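Local coordinates for protein iron Super-Oxide Dismutase (Plasmodium knowlesi, PDB 2AWP) that probably destroys toxic superoxide radicals, turning them into hydrogen peroxide and oxygen at an iron centre, at residues I71-F76 with S121-L126; P153-D158 with N186-N191; N67-W72 with A142-K147; N109-V114 with L134-T139. All coordinates share one frame; numbering follows the deposited sequence.

Contact 1. Residues I71-F76 with S121-L126; sequences IWNHSF and SGWGWL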
loop_
_atom_site.group_PDB
_atom_site.type_symbol
_atom_site.label_atom_id
_atom_site.label_comp_id
_atom_site.label_asym_id
_atom_site.label_seq_id
_atom_site.Cartn_x
_atom_site.Cartn_y
_atom_site.Cartn_z
ATOM N N ILE A 71 7.764 12.020 4.654
ATOM C CA ILE A 71 7.584 13.173 5.549
ATOM C C ILE A 71 7.068 14.366 4.726
ATOM O O ILE A 71 6.137 15.041 5.138
ATOM C CB ILE A 71 8.866 13.609 6.239
ATOM C CG1 ILE A 71 9.394 12.506 7.176
ATOM C CG2 ILE A 71 8.619 14.925 7.058
ATOM C CD1 ILE A 71 10.902 12.591 7.361
ATOM N N TRP A 72 7.722 14.641 3.600
ATOM C CA TRP A 72 7.401 15.814 2.780
ATOM C C TRP A 72 5.984 15.676 2.191
ATOM O O TRP A 72 5.145 16.622 2.245
ATOM C CB TRP A 72 8.454 15.992 1.678
ATOM C CG TRP A 72 8.306 17.323 0.921
ATOM C CD1 TRP A 72 8.995 18.482 1.155
ATOM C CD2 TRP A 72 7.380 17.608 -0.141
ATOM N NE1 TRP A 72 8.546 19.483 0.302
ATOM C CE2 TRP A 72 7.565 18.966 -0.508
ATOM C CE3 TRP A 72 6.413 16.842 -0.827
ATOM C CZ2 TRP A 72 6.813 19.579 -1.534
ATOM C CZ3 TRP A 72 5.665 17.452 -1.847
ATOM C CH2 TRP A 72 5.862 18.812 -2.179
ATOM N N ASN A 73 5.701 14.501 1.647
ATOM C CA ASN A 73 4.374 14.231 1.024
ATOM C C ASN A 73 3.262 14.418 2.047
ATOM O O ASN A 73 2.181 14.897 1.727
ATOM C CB ASN A 73 4.307 12.778 0.542
ATOM C CG ASN A 73 5.241 12.472 -0.609
ATOM O OD1 ASN A 73 5.719 13.365 -1.302
ATOM N ND2 ASN A 73 5.499 11.184 -0.824
ATOM N N HIS A 74 3.492 13.958 3.279
ATOM C CA HIS A 74 2.426 14.058 4.289
ATOM C C HIS A 74 2.191 15.480 4.729
ATOM O O HIS A 74 1.059 15.903 4.914
ATOM C CB HIS A 74 2.724 13.156 5.496
ATOM C CG HIS A 74 2.424 11.727 5.235
ATOM N ND1 HIS A 74 3.306 10.890 4.580
ATOM C CD2 HIS A 74 1.301 11.006 5.453
ATOM C CE1 HIS A 74 2.749 9.700 4.443
ATOM N NE2 HIS A 74 1.538 9.751 4.964
ATOM N N SER A 75 3.268 16.230 4.908
ATOM C CA SER A 75 3.107 17.635 5.246
ATOM C C SER A 75 2.338 18.412 4.174
ATOM O O SER A 75 1.464 19.217 4.491
ATOM C CB SER A 75 4.453 18.262 5.545
ATOM O OG SER A 75 4.878 17.805 6.813
ATOM N N PHE A 76 2.658 18.130 2.916
ATOM C CA PHE A 76 1.953 18.686 1.757
ATOM C C PHE A 76 0.482 18.236 1.727
ATOM O O PHE A 76 -0.396 19.003 1.365
ATOM C CB PHE A 76 2.698 18.297 0.467
ATOM C CG PHE A 76 2.407 19.214 -0.716
ATOM C CD1 PHE A 76 3.057 20.440 -0.834
ATOM C CD2 PHE A 76 1.494 18.845 -1.695
ATOM C CE1 PHE A 76 2.818 21.285 -1.912
ATOM C CE2 PHE A 76 1.243 19.681 -2.781
ATOM C CZ PHE A 76 1.903 20.912 -2.888
ATOM N N SER A 121 -0.078 1.283 -2.868
ATOM C CA SER A 121 0.170 2.500 -2.077
ATOM C C SER A 121 0.575 3.647 -2.996
ATOM O O SER A 121 1.380 3.430 -3.900
ATOM C CB SER A 121 1.303 2.232 -1.054
ATOM O OG SER A 121 0.871 1.237 -0.104
ATOM N N GLY A 122 0.065 4.863 -2.761
ATOM C CA GLY A 122 0.429 5.982 -3.654
ATOM C C GLY A 122 -0.283 7.294 -3.384
ATOM O O GLY A 122 -0.896 7.472 -2.340
ATOM N N TRP A 123 -0.249 8.196 -4.362
ATOM C CA TRP A 123 -0.574 9.617 -4.148
ATOM C C TRP A 123 -1.089 10.130 -5.452
ATOM O O TRP A 123 -0.515 9.788 -6.483
ATOM C CB TRP A 123 0.702 10.443 -3.813
ATOM C CG TRP A 123 1.369 10.079 -2.462
ATOM C CD1 TRP A 123 2.344 9.141 -2.245
ATOM C CD2 TRP A 123 1.099 10.676 -1.179
ATOM N NE1 TRP A 123 2.694 9.112 -0.908
ATOM C CE2 TRP A 123 1.929 10.029 -0.232
ATOM C CE3 TRP A 123 0.260 11.706 -0.749
ATOM C CZ2 TRP A 123 1.930 10.371 1.093
ATOM C CZ3 TRP A 123 0.241 12.030 0.615
ATOM C CH2 TRP A 123 1.062 11.375 1.505
ATOM N N GLY A 124 -2.158 10.921 -5.412
ATOM C CA GLY A 124 -2.608 11.674 -6.589
ATOM C C GLY A 124 -2.150 13.123 -6.444
ATOM O O GLY A 124 -2.127 13.660 -5.334
ATOM N N TRP A 125 -1.764 13.757 -7.550
ATOM C CA TRP A 125 -1.250 15.126 -7.489
ATOM C C TRP A 125 -1.944 16.049 -8.501
ATOM O O TRP A 125 -2.291 15.626 -9.597
ATOM C CB TRP A 125 0.256 15.154 -7.785
ATOM C CG TRP A 125 1.062 14.291 -6.907
ATOM C CD1 TRP A 125 1.334 12.961 -7.092
ATOM C CD2 TRP A 125 1.704 14.673 -5.688
ATOM N NE1 TRP A 125 2.104 12.502 -6.074
ATOM C CE2 TRP A 125 2.355 13.527 -5.193
ATOM C CE3 TRP A 125 1.819 15.884 -4.980
ATOM C CZ2 TRP A 125 3.109 13.537 -4.007
ATOM C CZ3 TRP A 125 2.566 15.892 -3.773
ATOM C CH2 TRP A 125 3.203 14.724 -3.311
ATOM N N LEU A 126 -2.157 17.305 -8.096
ATOM C CA LEU A 126 -2.335 18.370 -9.053
ATOM C C LEU A 126 -0.972 19.029 -9.122
ATOM O O LEU A 126 -0.388 19.357 -8.077
ATOM C CB LEU A 126 -3.400 19.386 -8.610
ATOM C CG LEU A 126 -3.548 20.597 -9.543
ATOM C CD1 LEU A 126 -4.024 20.174 -10.930
ATOM C CD2 LEU A 126 -4.496 21.620 -8.884
#
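H74 and W123 make the central aromatic contact. The indole meets the imidazole edge-first. W123 CH2 sits over the centre of the H74 ring, and the two planes are 86° apart. This is a T-shaped pair, with H74 offering the face and the six-membered ring of W123 the edge. The centroids of those two rings are 4.9 Å apart. A second ring contact is CH-pi. N73 CB lies over one face of the same W123 six-membered ring, 3.7 Å from its centroid.

The helix 62-79 belongs to the alpha-hairpin half of the iron/manganese superoxide dismutase fold, and the strand 122-129 to the C-terminal half. H74 is probably an iron ligand, as in close relatives, so W123 packs beside the probable metal site, between the halves. H74 ND1 is hydrogen-bonded to Q70 O. This fixes the ring's turn and is consistent with NE2 serving the metal.

The apolar contacts go to W125. W72 CZ3 reaches W125 CH2 at 4.0 Å, and F76 CD2 reaches W125 CZ3 at 3.8 Å. W125 CZ3 lies at the edge of the W72 ring, in its plane.

The polar atoms are buried but have partners. N73 CG is anti to the carbonyl carbon (chi1 -67°), and OD1 comes to the W125 edge, 3.5 Å from CH2. OD1 accepts from N144 ND2. N73 ND2 and W123 NE1 are two donors that do not bond each other; each donates to Q70 OE1. N73 ND2 bonds to A142 O as well. W125 NE1 is bonded to T139 OG1.

Contact 2. Residues P153-D158 with N186-N191; sequences PILTCD and NFANEN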
loop_
_atom_site.group_PDB
_atom_site.type_symbol
_atom_site.label_atom_id
_atom_site.label_comp_id
_atom_site.label_asym_id
_atom_site.label_seq_id
_atom_site.Cartn_x
_atom_site.Cartn_y
_atom_site.Cartn_z
ATOM N N PRO A 153 4.356 20.455 -7.482
ATOM C CA PRO A 153 3.180 20.086 -6.693
ATOM C C PRO A 153 2.302 21.295 -6.266
ATOM O O PRO A 153 2.803 22.293 -5.754
ATOM C CB PRO A 153 3.796 19.396 -5.482
ATOM C CG PRO A 153 5.052 18.679 -6.089
ATOM C CD PRO A 153 5.592 19.833 -6.947
ATOM N N ILE A 154 1.000 21.181 -6.477
ATOM C CA ILE A 154 0.059 22.240 -6.105
ATOM C C ILE A 154 -0.851 21.758 -4.939
ATOM O O ILE A 154 -1.111 22.501 -3.985
ATOM C CB ILE A 154 -0.835 22.664 -7.343
ATOM C CG1 ILE A 154 0.022 23.178 -8.537
ATOM C CG2 ILE A 154 -1.884 23.658 -6.939
ATOM C CD1 ILE A 154 0.858 24.450 -8.281
ATOM N N LEU A 155 -1.345 20.524 -5.072
ATOM C CA LEU A 155 -2.136 19.817 -4.062
ATOM C C LEU A 155 -1.833 18.312 -4.157
ATOM O O LEU A 155 -1.481 17.820 -5.229
ATOM C CB LEU A 155 -3.644 19.996 -4.298
ATOM C CG LEU A 155 -4.336 21.337 -4.142
ATOM C CD1 LEU A 155 -5.736 21.321 -4.761
ATOM C CD2 LEU A 155 -4.382 21.766 -2.661
ATOM N N THR A 156 -1.983 17.597 -3.044
ATOM C CA THR A 156 -1.922 16.125 -3.093
ATOM C C THR A 156 -3.022 15.491 -2.250
ATOM O O THR A 156 -3.590 16.143 -1.334
ATOM C CB THR A 156 -0.547 15.569 -2.647
ATOM O OG1 THR A 156 -0.427 14.193 -3.038
ATOM C CG2 THR A 156 -0.357 15.694 -1.136
ATOM N N CYS A 157 -3.313 14.229 -2.601
ATOM C CA CYS A 157 -4.240 13.355 -1.889
ATOM C C CYS A 157 -3.592 11.976 -1.744
ATOM O O CYS A 157 -3.181 11.328 -2.717
ATOM C CB CYS A 157 -5.626 13.255 -2.573
ATOM S SG CYS A 157 -6.832 12.249 -1.572
ATOM N N ASP A 158 -3.476 11.551 -0.496
ATOM C CA ASP A 158 -2.897 10.272 -0.148
ATOM C C ASP A 158 -3.916 9.200 -0.370
ATOM O O ASP A 158 -5.055 9.307 0.118
ATOM C CB ASP A 158 -2.607 10.327 1.335
ATOM C CG ASP A 158 -1.788 9.186 1.832
ATOM O OD1 ASP A 158 -1.357 8.277 1.104
ATOM O OD2 ASP A 158 -1.594 9.225 3.031
ATOM N N ASN A 186 -6.621 27.858 -0.693
ATOM C CA ASN A 186 -5.632 28.845 -0.278
ATOM C C ASN A 186 -4.222 28.272 -0.412
ATOM O O ASN A 186 -3.316 28.954 -0.904
ATOM C CB ASN A 186 -5.892 29.379 1.146
ATOM C CG ASN A 186 -7.281 29.940 1.302
ATOM O OD1 ASN A 186 -7.739 30.709 0.465
ATOM N ND2 ASN A 186 -7.985 29.522 2.356
ATOM N N PHE A 187 -4.032 27.029 0.034
ATOM C CA PHE A 187 -2.743 26.344 -0.175
ATOM C C PHE A 187 -2.390 26.212 -1.657
ATOM O O PHE A 187 -1.249 26.498 -2.051
ATOM C CB PHE A 187 -2.704 24.951 0.496
ATOM C CG PHE A 187 -1.305 24.349 0.583
ATOM C CD1 PHE A 187 -0.262 25.051 1.209
ATOM C CD2 PHE A 187 -1.047 23.058 0.071
ATOM C CE1 PHE A 187 1.032 24.492 1.328
ATOM C CE2 PHE A 187 0.239 22.493 0.147
ATOM C CZ PHE A 187 1.291 23.219 0.781
ATOM N N ALA A 188 -3.351 25.766 -2.475
ATOM C CA ALA A 188 -3.119 25.623 -3.921
ATOM C C ALA A 188 -2.626 26.960 -4.535
ATOM O O ALA A 188 -1.732 26.975 -5.388
ATOM C CB ALA A 188 -4.398 25.201 -4.610
ATOM N N ASN A 189 -3.241 28.059 -4.099
ATOM C CA ASN A 189 -2.934 29.414 -4.593
ATOM C C ASN A 189 -1.529 29.825 -4.231
ATOM O O ASN A 189 -0.809 30.386 -5.039
ATOM C CB ASN A 189 -3.941 30.416 -4.037
ATOM C CG ASN A 189 -5.176 30.501 -4.889
ATOM O OD1 ASN A 189 -5.120 30.247 -6.079
ATOM N ND2 ASN A 189 -6.295 30.863 -4.289
ATOM N N GLU A 190 -1.139 29.495 -3.012
ATOM C CA GLU A 190 0.200 29.768 -2.567
ATOM C C GLU A 190 1.230 29.008 -3.411
ATOM O O GLU A 190 2.262 29.573 -3.809
ATOM C CB GLU A 190 0.318 29.411 -1.101
ATOM C CG GLU A 190 1.724 29.465 -0.585
ATOM C CD GLU A 190 1.815 29.048 0.874
ATOM O OE1 GLU A 190 0.768 28.761 1.496
ATOM O OE2 GLU A 190 2.952 29.000 1.385
ATOM N N ASN A 191 0.935 27.741 -3.699
ATOM C CA ASN A 191 1.826 26.903 -4.482
ATOM C C ASN A 191 1.894 27.373 -5.939
ATOM O O ASN A 191 2.968 27.401 -6.552
ATOM C CB ASN A 191 1.392 25.432 -4.379
ATOM C CG ASN A 191 1.599 24.870 -2.970
ATOM O OD1 ASN A 191 2.578 25.220 -2.294
ATOM N ND2 ASN A 191 0.673 24.023 -2.514
#
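I154 and L155 form a classic beta bulge in strand 151-158, and A188 and N191 of helix 185-196 pack on this bulge. Both bulge residues face L126 of the neighbouring strand 122-129 and share backbone bonds with it. I154 has the helix-like psi of -45° expected at the first bulge position, while L155 returns to extended geometry.

The polar link is one side-chain bond. N191 ND2 donates to I154 O at 2.8 Å, with an N-H...O angle of 151°. The donor stands above the carbonyl plane rather than on a lone pair, and the oxygen is tilted slightly from the N191 amide plane. N191 CB lies 3.7 Å from P153 O. N191 ND2 also sits over one face of the F187 ring, toward its rim, and so lies between that ring and I154 O.

The site is in the C-terminal half of the iron/manganese superoxide dismutase fold, where this late helix runs against an outermost strand of the three-stranded antiparallel sheet. The axes of segments 153-158 and 186-191 are 145° apart. The same strand ends at D158, a probable iron ligand.

The apolar part centres on A188. I154 CG2, anti to the backbone N, touches A188 CB at 3.8 Å. L155 CG comes to A188 CB at 3.9 Å, so one methyl meets two branched side chains. I154 CD1 passes 3.9 Å from N191 C. The ring of F187 also makes an edge-to-face contact with F76 of helix 62-79.

Contact 3. Residues N67-W72 with A142-K147; sequences NAAQIW and AGNPIK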
loop_
_atom_site.group_PDB
_atom_site.type_symbol
_atom_site.label_atom_id
_atom_site.label_comp_id
_atom_site.label_asym_id
_atom_site.label_seq_id
_atom_site.Cartn_x
_atom_site.Cartn_y
_atom_site.Cartn_z
ATOM N N ASN A 67 11.548 7.367 3.563
ATOM C CA ASN A 67 11.185 8.137 4.743
ATOM C C ASN A 67 11.143 9.646 4.517
ATOM O O ASN A 67 10.156 10.278 4.858
ATOM C CB ASN A 67 12.056 7.769 5.942
ATOM C CG ASN A 67 11.721 6.415 6.464
ATOM O OD1 ASN A 67 10.734 6.251 7.207
ATOM N ND2 ASN A 67 12.481 5.395 5.996
ATOM N N ALA A 68 12.212 10.207 3.954
ATOM C CA ALA A 68 12.246 11.652 3.595
ATOM C C ALA A 68 11.053 12.083 2.721
ATOM O O ALA A 68 10.395 13.077 3.002
ATOM C CB ALA A 68 13.540 11.989 2.884
ATOM N N ALA A 69 10.801 11.356 1.645
ATOM C CA ALA A 69 9.714 11.738 0.722
ATOM C C ALA A 69 8.350 11.593 1.412
ATOM O O ALA A 69 7.488 12.455 1.277
ATOM C CB ALA A 69 9.779 10.906 -0.545
ATOM N N GLN A 70 8.165 10.534 2.206
ATOM C CA GLN A 70 6.928 10.440 2.966
ATOM C C GLN A 70 6.712 11.591 3.950
ATOM O O GLN A 70 5.578 12.062 4.110
ATOM C CB GLN A 70 6.777 9.091 3.662
ATOM C CG GLN A 70 6.489 7.933 2.703
ATOM C CD GLN A 70 5.149 7.996 2.050
ATOM O OE1 GLN A 70 4.966 8.714 1.071
ATOM N NE2 GLN A 70 4.188 7.195 2.562
ATOM N N ILE A 71 7.764 12.020 4.654
ATOM C CA ILE A 71 7.584 13.173 5.549
ATOM C C ILE A 71 7.068 14.366 4.726
ATOM O O ILE A 71 6.137 15.041 5.138
ATOM C CB ILE A 71 8.866 13.609 6.239
ATOM C CG1 ILE A 71 9.394 12.506 7.176
ATOM C CG2 ILE A 71 8.619 14.925 7.058
ATOM C CD1 ILE A 71 10.902 12.591 7.361
ATOM N N TRP A 72 7.722 14.641 3.600
ATOM C CA TRP A 72 7.401 15.814 2.780
ATOM C C TRP A 72 5.984 15.676 2.191
ATOM O O TRP A 72 5.145 16.622 2.245
ATOM C CB TRP A 72 8.454 15.992 1.678
ATOM C CG TRP A 72 8.306 17.323 0.921
ATOM C CD1 TRP A 72 8.995 18.482 1.155
ATOM C CD2 TRP A 72 7.380 17.608 -0.141
ATOM N NE1 TRP A 72 8.546 19.483 0.302
ATOM C CE2 TRP A 72 7.565 18.966 -0.508
ATOM C CE3 TRP A 72 6.413 16.842 -0.827
ATOM C CZ2 TRP A 72 6.813 19.579 -1.534
ATOM C CZ3 TRP A 72 5.665 17.452 -1.847
ATOM C CH2 TRP A 72 5.862 18.812 -2.179
ATOM N N ALA A 142 6.272 6.266 -2.041
ATOM C CA ALA A 142 6.767 7.569 -1.533
ATOM C C ALA A 142 7.107 8.565 -2.653
ATOM O O ALA A 142 7.588 9.689 -2.395
ATOM C CB ALA A 142 7.977 7.367 -0.652
ATOM N N GLY A 143 6.868 8.155 -3.888
ATOM C CA GLY A 143 7.258 8.970 -5.035
ATOM C C GLY A 143 6.557 10.310 -5.080
ATOM O O GLY A 143 5.422 10.441 -4.633
ATOM N N ASN A 144 7.237 11.318 -5.617
ATOM C CA ASN A 144 6.540 12.579 -5.881
ATOM C C ASN A 144 7.087 13.316 -7.106
ATOM O O ASN A 144 8.176 12.981 -7.611
ATOM C CB ASN A 144 6.462 13.462 -4.626
ATOM C CG ASN A 144 7.831 13.939 -4.144
ATOM O OD1 ASN A 144 8.650 14.446 -4.927
ATOM N ND2 ASN A 144 8.065 13.810 -2.849
ATOM N N PRO A 145 6.317 14.271 -7.621
ATOM C CA PRO A 145 6.747 15.010 -8.824
ATOM C C PRO A 145 8.072 15.824 -8.716
ATOM O O PRO A 145 8.677 16.109 -9.731
ATOM C CB PRO A 145 5.539 15.931 -9.125
ATOM C CG PRO A 145 4.347 15.203 -8.461
ATOM C CD PRO A 145 4.970 14.679 -7.180
ATOM N N ILE A 146 8.482 16.234 -7.513
ATOM C CA ILE A 146 9.759 16.939 -7.336
ATOM C C ILE A 146 10.918 15.993 -7.637
ATOM O O ILE A 146 11.818 16.325 -8.429
ATOM C CB ILE A 146 9.887 17.566 -5.932
ATOM C CG1 ILE A 146 8.816 18.654 -5.751
ATOM C CG2 ILE A 146 11.311 18.149 -5.692
ATOM C CD1 ILE A 146 8.723 19.200 -4.343
ATOM N N LYS A 147 10.882 14.805 -7.025
ATOM C CA LYS A 147 11.859 13.770 -7.316
ATOM C C LYS A 147 11.816 13.407 -8.782
ATOM O O LYS A 147 12.855 13.371 -9.427
ATOM C CB LYS A 147 11.657 12.524 -6.441
ATOM C CG LYS A 147 12.717 11.467 -6.630
ATOM C CD LYS A 147 14.094 12.019 -6.303
ATOM C CE LYS A 147 15.185 10.995 -6.439
ATOM N NZ LYS A 147 15.986 10.946 -5.169
#
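Q70 and A142 have the nearest CA atoms of segments 67-72 and 142-147, 5.3 Å apart. Beyond Q70 CB the chain bends at chi2 (-68°), which carries it across A142. Q70 CG touches A142 CB at 3.7 Å. CD stays about 4.0 Å from both A142 CA and A142 CB. At the tip, Q70 OE1 rests 3.4 Å from A142 CA, and its two donors, on W123 and N73, come from the side chains around it. The other tip atom, NE2, is bonded to Y35 OH, so both ends of the amide are held and its rotation is fixed.

The adjacent A69 points its CB at A142, 3.1 Å from A142 O, and W72 meets I146. I146 CD1 sits over one face of the indole, toward its rim, 3.4 Å from W72 CZ2. N144 lies between these two places. Its OD1 caps the short helix 145-148, accepting from K147 N at 3.1 Å in a nearly straight bond, and weakly from I146 N.

F119 of the second subunit packs on Q70 and A142. Q70 lies near H74 and H162, probable iron ligands; a glutamine from this helix is a known second-shell residue of iron superoxide dismutases.

Contact 4. Residues N109-V114 with L134-T139; sequences NEFSNV and LVILQT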
loop_
_atom_site.group_PDB
_atom_site.type_symbol
_atom_site.label_atom_id
_atom_site.label_comp_id
_atom_site.label_asym_id
_atom_site.label_seq_id
_atom_site.Cartn_x
_atom_site.Cartn_y
_atom_site.Cartn_z
ATOM N N ASN A 109 -13.690 15.377 -11.666
ATOM C CA ASN A 109 -13.937 14.070 -12.270
ATOM C C ASN A 109 -12.685 13.281 -12.612
ATOM O O ASN A 109 -12.591 12.106 -12.248
ATOM C CB ASN A 109 -14.876 14.169 -13.468
ATOM C CG ASN A 109 -16.315 14.463 -13.039
ATOM O OD1 ASN A 109 -16.672 14.272 -11.875
ATOM N ND2 ASN A 109 -17.139 14.945 -13.971
ATOM N N GLU A 110 -11.736 13.919 -13.309
ATOM C CA GLU A 110 -10.490 13.252 -13.662
ATOM C C GLU A 110 -9.652 12.945 -12.420
ATOM O O GLU A 110 -9.127 11.861 -12.309
ATOM C CB GLU A 110 -9.669 14.080 -14.650
ATOM C CG GLU A 110 -10.492 14.582 -15.830
ATOM C CD GLU A 110 -9.719 15.548 -16.740
ATOM O OE1 GLU A 110 -8.441 15.503 -16.742
ATOM O OE2 GLU A 110 -10.425 16.351 -17.414
ATOM N N PHE A 111 -9.539 13.892 -11.494
ATOM C CA PHE A 111 -8.766 13.666 -10.278
ATOM C C PHE A 111 -9.319 12.514 -9.465
ATOM O O PHE A 111 -8.549 11.665 -9.030
ATOM C CB PHE A 111 -8.641 14.910 -9.388
ATOM C CG PHE A 111 -7.472 14.853 -8.437
ATOM C CD1 PHE A 111 -6.234 14.364 -8.856
ATOM C CD2 PHE A 111 -7.591 15.318 -7.136
ATOM C CE1 PHE A 111 -5.125 14.320 -7.973
ATOM C CE2 PHE A 111 -6.486 15.302 -6.253
ATOM C CZ PHE A 111 -5.261 14.807 -6.675
ATOM N N SER A 112 -10.645 12.473 -9.298
ATOM C CA SER A 112 -11.304 11.396 -8.555
ATOM C C SER A 112 -11.062 10.035 -9.215
ATOM O O SER A 112 -10.829 9.038 -8.523
ATOM C CB SER A 112 -12.801 11.673 -8.431
ATOM O OG SER A 112 -13.032 12.928 -7.788
ATOM N N ASN A 113 -11.103 10.011 -10.550
ATOM C CA ASN A 113 -10.828 8.806 -11.339
ATOM C C ASN A 113 -9.409 8.285 -11.123
ATOM O O ASN A 113 -9.187 7.087 -10.871
ATOM C CB ASN A 113 -11.071 9.055 -12.825
ATOM C CG ASN A 113 -12.564 9.086 -13.174
ATOM O OD1 ASN A 113 -13.408 8.668 -12.376
ATOM N ND2 ASN A 113 -12.890 9.614 -14.368
ATOM N N VAL A 114 -8.456 9.191 -11.201
ATOM C CA VAL A 114 -7.067 8.830 -10.945
ATOM C C VAL A 114 -6.857 8.288 -9.531
ATOM O O VAL A 114 -6.232 7.230 -9.356
ATOM C CB VAL A 114 -6.103 10.007 -11.242
ATOM C CG1 VAL A 114 -4.686 9.726 -10.621
ATOM C CG2 VAL A 114 -6.011 10.201 -12.756
ATOM N N LEU A 134 -1.463 23.049 -15.699
ATOM C CA LEU A 134 -1.945 22.133 -14.643
ATOM C C LEU A 134 -2.286 20.771 -15.221
ATOM O O LEU A 134 -3.029 20.654 -16.183
ATOM C CB LEU A 134 -3.186 22.675 -13.908
ATOM C CG LEU A 134 -3.024 23.908 -13.016
ATOM C CD1 LEU A 134 -4.374 24.262 -12.349
ATOM C CD2 LEU A 134 -1.934 23.725 -11.981
ATOM N N VAL A 135 -1.753 19.729 -14.601
ATOM C CA VAL A 135 -2.135 18.388 -14.962
ATOM C C VAL A 135 -2.324 17.542 -13.687
ATOM O O VAL A 135 -1.906 17.939 -12.586
ATOM C CB VAL A 135 -1.100 17.745 -15.921
ATOM C CG1 VAL A 135 -0.963 18.582 -17.261
ATOM C CG2 VAL A 135 0.255 17.540 -15.230
ATOM N N ILE A 136 -2.917 16.371 -13.857
ATOM C CA ILE A 136 -3.059 15.400 -12.789
ATOM C C ILE A 136 -2.028 14.299 -13.001
ATOM O O ILE A 136 -1.892 13.786 -14.104
ATOM C CB ILE A 136 -4.477 14.754 -12.778
ATOM C CG1 ILE A 136 -5.545 15.778 -12.436
ATOM C CG2 ILE A 136 -4.534 13.598 -11.793
ATOM C CD1 ILE A 136 -6.954 15.347 -12.923
ATOM N N LEU A 137 -1.311 13.955 -11.937
ATOM C CA LEU A 137 -0.320 12.890 -11.966
ATOM C C LEU A 137 -0.573 11.968 -10.784
ATOM O O LEU A 137 -1.193 12.365 -9.805
ATOM C CB LEU A 137 1.112 13.464 -11.831
ATOM C CG LEU A 137 1.671 14.370 -12.951
ATOM C CD1 LEU A 137 3.105 14.790 -12.597
ATOM C CD2 LEU A 137 1.626 13.690 -14.337
ATOM N N GLN A 138 -0.088 10.739 -10.875
ATOM C CA GLN A 138 -0.120 9.852 -9.737
ATOM C C GLN A 138 1.277 9.325 -9.507
ATOM O O GLN A 138 2.046 9.183 -10.462
ATOM C CB GLN A 138 -1.099 8.696 -9.983
ATOM C CG GLN A 138 -0.796 7.842 -11.175
ATOM C CD GLN A 138 -1.927 6.920 -11.481
ATOM O OE1 GLN A 138 -2.359 6.150 -10.625
ATOM N NE2 GLN A 138 -2.444 7.001 -12.707
ATOM N N THR A 139 1.612 9.053 -8.252
ATOM C CA THR A 139 2.903 8.424 -7.955
ATOM C C THR A 139 2.708 7.264 -7.029
ATOM O O THR A 139 1.680 7.163 -6.343
ATOM C CB THR A 139 3.910 9.403 -7.293
ATOM O OG1 THR A 139 3.334 9.925 -6.083
ATOM C CG2 THR A 139 4.212 10.550 -8.232
HETATM O O HOH W 1 -5.166 5.805 -11.201
#
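F111 and I136 stand with CA atoms 6.5 Å apart where helix 104-117 and strand 134-140 run almost parallel, their segment axes 8° from each other and 9.0 Å apart at closest. This is a helix packed along an outermost strand of the three-stranded antiparallel sheet in the C-terminal half of the iron/manganese superoxide dismutase fold. The chain leaves the helix, passes along strand 122-129 and turns back into strand 134-140, so helix and strand are joined through the middle strand.

I136 is the chief side chain of the strand here, and its two branches go to different places. CG2 is anti to the backbone N and comes to the edge of the F111 ring, in its plane, 3.5 Å from CD1. The same methyl touches V114 CG2 at 3.8 Å. The other branch ends in CD1, which reaches the helix backbone close to F111 N and packs 3.5 Å from E110 CB. I136 is thus wedged among E110, F111 and, one turn further on, V114. On the ring, F111 CE1 also packs against the backbone N of W125 in the middle strand.

Q138 extends the packing along the strand. Its CB lies 3.8 Å from V114 CG1, and the rest of its chain stretches out beyond CG toward the end of the helix segment. The contact is near the surface, and a water completes it there. Q138 OE1 is hydrogen-bonded to H118 ND1. The water donates to V114 O at 2.6 Å and to the same Q138 OE1 at 2.9 Å.

From the N terminus, helix 62-79 opens contact 3 at 67-72 and contact 1 at 71-76, which overlap in I71 and W72. Contact 4 opens next at 109-114. Contact 1 closes at 121-126, before contact 4 closes at 134-139, so these two cross. Contact 3 closes last of the three, at 142-147, and contact 4 is nested inside its loop. Contact 2 follows in series, from 153-158 to 186-191. Contacts 1 and 3 tie the alpha-hairpin half to the C-terminal half. Contacts 2 and 4 set helices against the two outermost strands of the sheet, whose middle strand contact 1 uses.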